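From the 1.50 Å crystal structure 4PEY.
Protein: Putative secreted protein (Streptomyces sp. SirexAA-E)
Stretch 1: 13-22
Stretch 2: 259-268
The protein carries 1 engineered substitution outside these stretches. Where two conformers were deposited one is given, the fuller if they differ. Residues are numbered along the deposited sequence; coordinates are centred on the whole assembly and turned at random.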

# COMPACT_ATOMS: atom_id res chain seq x y z
N GLU A 13 7.12 -14.10 30.73
CA GLU A 13 7.40 -15.34 30.01
C GLU A 13 8.11 -15.05 28.69
O GLU A 13 9.11 -15.68 28.37
N VAL A 14 7.58 -14.11 27.92
CA VAL A 14 8.12 -13.82 26.59
C VAL A 14 9.34 -12.90 26.66
O VAL A 14 9.29 -11.84 27.29
N VAL A 15 10.42 -13.29 26.00
CA VAL A 15 11.65 -12.51 26.05
C VAL A 15 11.77 -11.61 24.83
O VAL A 15 11.52 -12.04 23.70
N GLY A 16 12.13 -10.35 25.05
CA GLY A 16 12.29 -9.40 23.97
C GLY A 16 13.67 -9.45 23.34
O GLY A 16 14.62 -9.96 23.94
N GLY A 17 13.77 -8.93 22.12
CA GLY A 17 15.03 -8.85 21.41
C GLY A 17 15.52 -10.18 20.85
O GLY A 17 14.76 -11.13 20.70
N GLY A 18 16.80 -10.24 20.54
CA GLY A 18 17.38 -11.46 20.01
C GLY A 18 17.72 -11.38 18.54
O GLY A 18 17.58 -10.33 17.91
N ASP A 19 18.16 -12.51 18.00
CA ASP A 19 18.58 -12.62 16.61
C ASP A 19 17.43 -12.40 15.64
O ASP A 19 16.30 -12.81 15.90
N LEU A 20 17.71 -11.75 14.51
CA LEU A 20 16.69 -11.47 13.50
C LEU A 20 16.46 -12.63 12.53
O LEU A 20 15.55 -12.59 11.71
N GLY A 21 17.29 -13.67 12.62
CA GLY A 21 17.04 -14.87 11.85
C GLY A 21 17.69 -14.89 10.47
O GLY A 21 18.24 -13.89 10.03
N PRO A 22 17.60 -16.04 9.78
CA PRO A 22 18.35 -16.25 8.54
C PRO A 22 17.79 -15.51 7.32
O PRO A 22 18.47 -15.48 6.30
N PRO A 259 14.12 0.50 21.88
CA PRO A 259 15.13 -0.56 21.79
C PRO A 259 14.55 -1.89 21.32
O PRO A 259 13.40 -2.21 21.63
N LEU A 260 15.36 -2.66 20.59
CA LEU A 260 14.93 -3.96 20.09
C LEU A 260 14.49 -4.91 21.21
O LEU A 260 13.65 -5.78 20.99
N ASP A 261 15.04 -4.74 22.41
CA ASP A 261 14.67 -5.65 23.49
C ASP A 261 13.26 -5.36 24.02
O ASP A 261 12.75 -6.08 24.87
N GLN A 262 12.62 -4.33 23.48
CA GLN A 262 11.22 -4.07 23.82
C GLN A 262 10.29 -4.65 22.75
O GLN A 262 9.07 -4.43 22.79
N PHE A 263 10.86 -5.40 21.82
CA PHE A 263 10.11 -6.09 20.77
C PHE A 263 10.18 -7.60 20.94
O PHE A 263 11.25 -8.14 21.20
N TYR A 264 9.04 -8.27 20.79
CA TYR A 264 9.06 -9.71 20.56
C TYR A 264 9.43 -9.94 19.10
O TYR A 264 8.73 -9.47 18.20
N VAL A 265 10.55 -10.62 18.88
CA VAL A 265 11.03 -10.89 17.53
C VAL A 265 10.38 -12.17 17.05
O VAL A 265 10.76 -13.27 17.46
N VAL A 266 9.36 -12.02 16.21
CA VAL A 266 8.56 -13.14 15.74
C VAL A 266 9.29 -13.89 14.64
O VAL A 266 9.75 -13.28 13.66
N LYS A 267 9.41 -15.20 14.80
CA LYS A 267 10.07 -16.05 13.83
C LYS A 267 9.19 -17.26 13.53
O LYS A 267 8.30 -17.58 14.33
N PRO A 268 9.39 -17.90 12.37
CA PRO A 268 8.62 -19.09 11.99
C PRO A 268 8.48 -20.07 13.15
O PRO A 268 9.47 -20.39 13.81

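When an irregular segment lies against a short 3-10 segment and the strand that follows it, a few backbone bonds often set the alignment and side chains fill what remains; residues 13-22 and 259-268 of this putative secreted protein from Streptomyces illustrate the principle. The anchor is the hydrogen bond from Gly17 N to Phe263 O, 2.8 Å long and nearly straight. It needs close backbones, and glycine permits them: a CB on Gly16 would point toward the partner and clash with Asp261 O, whereas its bare CA lies 3.5 Å from Asp261 O in a CA-H...O contact. Gly17, Gly18 and Gly21 also adopt positive phi values.

A water completes the polar frame, donating to Val15 O (2.8 Å) and Gly17 O (2.7 Å) while accepting from Val265 N (2.9 Å), so it links three backbone groups that are too far apart to bond directly across the stretches.

Around this frame the rotamers follow position. Val14 points toward the partner and, with chi1 t, sets CG1 3.5 Å from Tyr264 CD1. Tyr264 has its CA-to-CB bond directed away, yet its t rotamer leaves the ring within reach, with Val15 O near the ring plane at its edge, 4.0 Å from CD1. Val265 points toward stretch 1, also as t; its CG2 lies 3.5 Å from Gly17 O and its CG1 4.1 Å from Leu20 CD2. Leu20 starts away, but its m,t conformation brings its end back. Leu260, t,p, likewise starts sideways and ends nearer, placing CD2 4.4 Å from Leu20 CD2.

Lys267 closes the far end. Its CA-to-CB bond points toward stretch 1, and the m,t,m,t chain passes Gly21 and delivers NZ to Asp19 O in a 3.0 Å hydrogen bond. The Asp19 carboxylate, with chi1 t, instead serves its own stretch: OD2 accepts from Gly21 N at 2.8 Å, a local bond within the loop.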

# COMPACT_ATOMS: atom_id res chain seq x y z
CB GLU A 13 6.11 -16.13 29.77
CG GLU A 13 6.19 -17.60 30.18
CD GLU A 13 7.24 -18.38 29.40
OE1 GLU A 13 7.16 -18.41 28.15
OE2 GLU A 13 8.15 -18.96 30.04
CB VAL A 14 7.06 -13.19 25.67
CG1 VAL A 14 7.63 -12.98 24.29
CG2 VAL A 14 5.81 -14.06 25.62
CB VAL A 15 12.89 -13.43 26.17
CG1 VAL A 15 12.88 -14.49 25.09
CG2 VAL A 15 14.18 -12.61 26.11
CB ASP A 19 19.20 -14.01 16.39
CG ASP A 19 19.86 -14.14 15.04
OD1 ASP A 19 20.96 -13.58 14.86
OD2 ASP A 19 19.29 -14.82 14.16
CB LEU A 20 17.05 -10.20 12.72
CG LEU A 20 17.10 -8.93 13.57
CD1 LEU A 20 17.44 -7.72 12.72
CD2 LEU A 20 15.78 -8.74 14.30
CB PRO A 22 18.25 -17.76 8.34
CG PRO A 22 16.97 -18.14 9.01
CD PRO A 22 16.87 -17.25 10.21
CB PRO A 259 15.64 -0.68 23.23
CG PRO A 259 15.31 0.64 23.87
CD PRO A 259 14.01 1.06 23.24
CB LEU A 260 16.06 -4.61 19.27
CG LEU A 260 15.73 -5.93 18.58
CD1 LEU A 260 14.66 -5.72 17.51
CD2 LEU A 260 16.98 -6.55 17.96
CB ASP A 261 15.72 -5.64 24.63
CG ASP A 261 15.77 -4.33 25.44
OD1 ASP A 261 14.89 -3.47 25.33
OD2 ASP A 261 16.73 -4.20 26.24
CB GLN A 262 10.97 -2.57 24.01
CG GLN A 262 11.65 -2.02 25.27
CD GLN A 262 11.50 -0.52 25.42
OE1 GLN A 262 10.65 0.10 24.79
NE2 GLN A 262 12.33 0.07 26.27
CB PHE A 263 10.66 -5.74 19.37
CG PHE A 263 10.22 -4.40 18.87
CD1 PHE A 263 10.79 -3.24 19.36
CD2 PHE A 263 9.26 -4.31 17.87
CE1 PHE A 263 10.39 -2.00 18.89
CE2 PHE A 263 8.85 -3.08 17.39
CZ PHE A 263 9.42 -1.92 17.90
CB TYR A 264 7.70 -10.35 20.89
CG TYR A 264 7.63 -11.83 20.56
CD1 TYR A 264 8.62 -12.71 20.99
CD2 TYR A 264 6.57 -12.36 19.84
CE1 TYR A 264 8.55 -14.07 20.70
CE2 TYR A 264 6.49 -13.70 19.54
CZ TYR A 264 7.48 -14.56 19.97
OH TYR A 264 7.40 -15.90 19.68
CB VAL A 265 12.57 -10.98 17.49
CG1 VAL A 265 13.07 -11.31 16.09
CG2 VAL A 265 13.18 -9.67 17.99
CB VAL A 266 7.17 -12.69 15.22
CG1 VAL A 266 6.28 -13.91 14.95
CG2 VAL A 266 6.51 -11.74 16.21
CB LYS A 267 11.46 -16.46 14.34
CG LYS A 267 12.48 -15.34 14.18
CD LYS A 267 13.85 -15.69 14.74
CE LYS A 267 13.90 -15.48 16.23
NZ LYS A 267 15.31 -15.49 16.71
CB PRO A 268 9.45 -19.69 10.86
CG PRO A 268 10.04 -18.50 10.20
CD PRO A 268 10.33 -17.51 11.31
O HOH W 1 12.17 -11.79 21.00